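Local structure of uncharacterized protein (Arthrobacter sp., 3KOP) at residues I24-E29 / L179-A184. The protein is of unknown function but has a cyclophilin-like fold and belongs to the DUF3830 family. Residues are numbered along the deposited sequence; the frame is centred on the assembly and turned at random.
Sequences INITLE and LTFSRA
Asn25 and Thr27 pair through their main chains with Ser182 and Thr180, four N-H...O=C bonds joining antiparallel strands; the straightest runs from Thr180 N to Thr27 O (2.8 Å, 164° at the hydrogen). On the buried face, Ile26 lies alongside two neighbours at once. Its CG2, set anti to the backbone N, meets Leu179 CD1 at 3.7 Å and sits over one face of the Phe181 ring, while Ile26 CG1 touches Phe181 CD2 at 3.8 Å. Ile24 CD1 comes to the edge of the same ring, near its plane. On the other face, partly exposed and polar, Thr180 OG1 donates to Glu29 OE2 (2.7 Å), arriving from above the carboxylate plane, 41° out of it; a bend at chi2 (-85°) folds the glutamate chain back to this position. Two waters extend the pairing: one takes the N-H of Asn25 ND2 (2.8 Å) and donates to Arg183 O, the other donates to Thr180 O and bonds Thr27 OG1, and Ser182 OG touches both. In the second shell, Ser58 OG bonds Thr180 OG1 and Thr34 OG1 bonds Thr27 OG1, tying in the strands on either side, 57-63 and 33-39. Replacing Thr180 with a valine would probably leave Glu29 OE2 without this donor and Ser58 without its hydroxyl mate, setting the carboxylate free to turn. The alternation of apolar and hydroxyl or amide side chains thus gives this part of the cyclophilin-like sheet a greasy inner face and a hydrated outer one, where water links strand to strand.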
loop_
_atom_site.group_PDB
_atom_site.type_symbol
_atom_site.label_atom_id
_atom_site.label_comp_id
_atom_site.label_asym_id
_atom_site.label_seq_id
_atom_site.Cartn_x
_atom_site.Cartn_y
_atom_site.Cartn_z
ATOM N N ILE F 24 -30.081 -6.521 13.196
ATOM C CA ILE F 24 -29.483 -6.413 14.524
ATOM C C ILE F 24 -29.503 -4.948 14.956
ATOM O O ILE F 24 -29.449 -4.032 14.129
ATOM C CB ILE F 24 -28.039 -7.006 14.540
ATOM C CG1 ILE F 24 -27.112 -6.247 13.561
ATOM C CG2 ILE F 24 -28.100 -8.516 14.210
ATOM C CD1 ILE F 24 -25.643 -6.576 13.675
ATOM N N ASN F 25 -29.644 -4.745 16.248
ATOM C CA ASN F 25 -29.463 -3.464 16.872
ATOM C C ASN F 25 -28.041 -3.342 17.392
ATOM O O ASN F 25 -27.473 -4.289 17.960
ATOM C CB ASN F 25 -30.465 -3.284 18.012
ATOM C CG ASN F 25 -31.861 -3.079 17.514
ATOM O OD1 ASN F 25 -32.065 -2.427 16.480
ATOM N ND2 ASN F 25 -32.844 -3.665 18.205
ATOM N N ILE F 26 -27.482 -2.155 17.224
ATOM C CA ILE F 26 -26.140 -1.852 17.656
ATOM C C ILE F 26 -26.249 -0.600 18.518
ATOM O O ILE F 26 -26.670 0.446 18.041
ATOM C CB ILE F 26 -25.197 -1.599 16.489
ATOM C CG1 ILE F 26 -25.216 -2.765 15.499
ATOM C CG2 ILE F 26 -23.781 -1.357 17.007
ATOM C CD1 ILE F 26 -24.461 -2.493 14.143
ATOM N N THR F 27 -25.868 -0.738 19.779
ATOM C CA THR F 27 -26.219 0.228 20.818
ATOM C C THR F 27 -25.003 0.610 21.627
ATOM O O THR F 27 -24.206 -0.259 21.996
ATOM C CB THR F 27 -27.269 -0.380 21.806
ATOM O OG1 THR F 27 -28.456 -0.763 21.093
ATOM C CG2 THR F 27 -27.641 0.635 22.912
ATOM N N LEU F 28 -24.891 1.909 21.913
ATOM C CA LEU F 28 -23.991 2.436 22.907
ATOM C C LEU F 28 -24.807 2.676 24.172
ATOM O O LEU F 28 -25.725 3.500 24.190
ATOM C CB LEU F 28 -23.340 3.740 22.421
ATOM C CG LEU F 28 -22.340 3.566 21.277
ATOM C CD1 LEU F 28 -22.038 4.904 20.574
ATOM C CD2 LEU F 28 -21.050 2.919 21.784
ATOM N N GLU F 29 -24.475 1.966 25.231
ATOM C CA GLU F 29 -25.374 1.868 26.390
ATOM C C GLU F 29 -25.384 3.114 27.236
ATOM O O GLU F 29 -26.419 3.470 27.773
ATOM C CB GLU F 29 -24.964 0.728 27.297
ATOM C CG GLU F 29 -24.839 -0.622 26.624
ATOM C CD GLU F 29 -26.135 -1.365 26.517
ATOM O OE1 GLU F 29 -27.211 -0.732 26.503
ATOM O OE2 GLU F 29 -26.074 -2.605 26.454
ATOM N N LEU F 179 -20.476 -1.246 23.978
ATOM C CA LEU F 179 -21.057 -1.466 22.664
ATOM C C LEU F 179 -21.747 -2.843 22.613
ATOM O O LEU F 179 -21.115 -3.902 22.801
ATOM C CB LEU F 179 -19.961 -1.388 21.592
ATOM C CG LEU F 179 -20.378 -1.629 20.145
ATOM C CD1 LEU F 179 -21.320 -0.524 19.610
ATOM C CD2 LEU F 179 -19.125 -1.788 19.253
ATOM N N THR F 180 -23.036 -2.822 22.313
ATOM C CA THR F 180 -23.874 -4.013 22.384
ATOM C C THR F 180 -24.512 -4.367 21.047
ATOM O O THR F 180 -25.190 -3.540 20.419
ATOM C CB THR F 180 -24.967 -3.842 23.467
ATOM O OG1 THR F 180 -24.327 -3.674 24.733
ATOM C CG2 THR F 180 -25.880 -5.082 23.518
ATOM N N PHE F 181 -24.266 -5.600 20.600
ATOM C CA PHE F 181 -24.955 -6.150 19.456
ATOM C C PHE F 181 -26.074 -7.097 19.922
ATOM O O PHE F 181 -25.840 -8.016 20.706
ATOM C CB PHE F 181 -23.972 -6.879 18.536
ATOM C CG PHE F 181 -22.845 -5.989 17.996
ATOM C CD1 PHE F 181 -21.752 -5.689 18.778
ATOM C CD2 PHE F 181 -22.872 -5.524 16.677
ATOM C CE1 PHE F 181 -20.714 -4.898 18.282
ATOM C CE2 PHE F 181 -21.841 -4.754 16.179
ATOM C CZ PHE F 181 -20.756 -4.447 16.985
ATOM N N SER F 182 -27.276 -6.892 19.392
ATOM C CA SER F 182 -28.458 -7.673 19.817
ATOM C C SER F 182 -29.374 -7.920 18.628
ATOM O O SER F 182 -29.326 -7.204 17.629
ATOM C CB SER F 182 -29.222 -6.932 20.924
ATOM O OG SER F 182 -29.713 -5.654 20.479
ATOM N N ARG F 183 -30.227 -8.933 18.744
ATOM C CA ARG F 183 -31.201 -9.211 17.697
ATOM C C ARG F 183 -32.333 -8.179 17.734
ATOM O O ARG F 183 -32.813 -7.809 18.826
ATOM C CB ARG F 183 -31.796 -10.596 17.883
ATOM C CG ARG F 183 -30.796 -11.701 17.812
ATOM C CD ARG F 183 -31.438 -13.020 18.230
ATOM N NE ARG F 183 -30.437 -14.053 18.268
ATOM C CZ ARG F 183 -30.601 -15.250 18.807
ATOM N NH1 ARG F 183 -31.755 -15.586 19.392
ATOM N NH2 ARG F 183 -29.603 -16.112 18.780
ATOM N N ALA F 184 -32.727 -7.712 16.550
ATOM C CA ALA F 184 -33.817 -6.737 16.412
ATOM C C ALA F 184 -35.114 -7.500 16.234
ATOM O O ALA F 184 -35.154 -8.446 15.447
ATOM C CB ALA F 184 -33.597 -5.848 15.222
HETATM O O HOH W 1 -32.321 -5.607 20.188
HETATM O O HOH W 2 -27.961 -3.488 20.889
#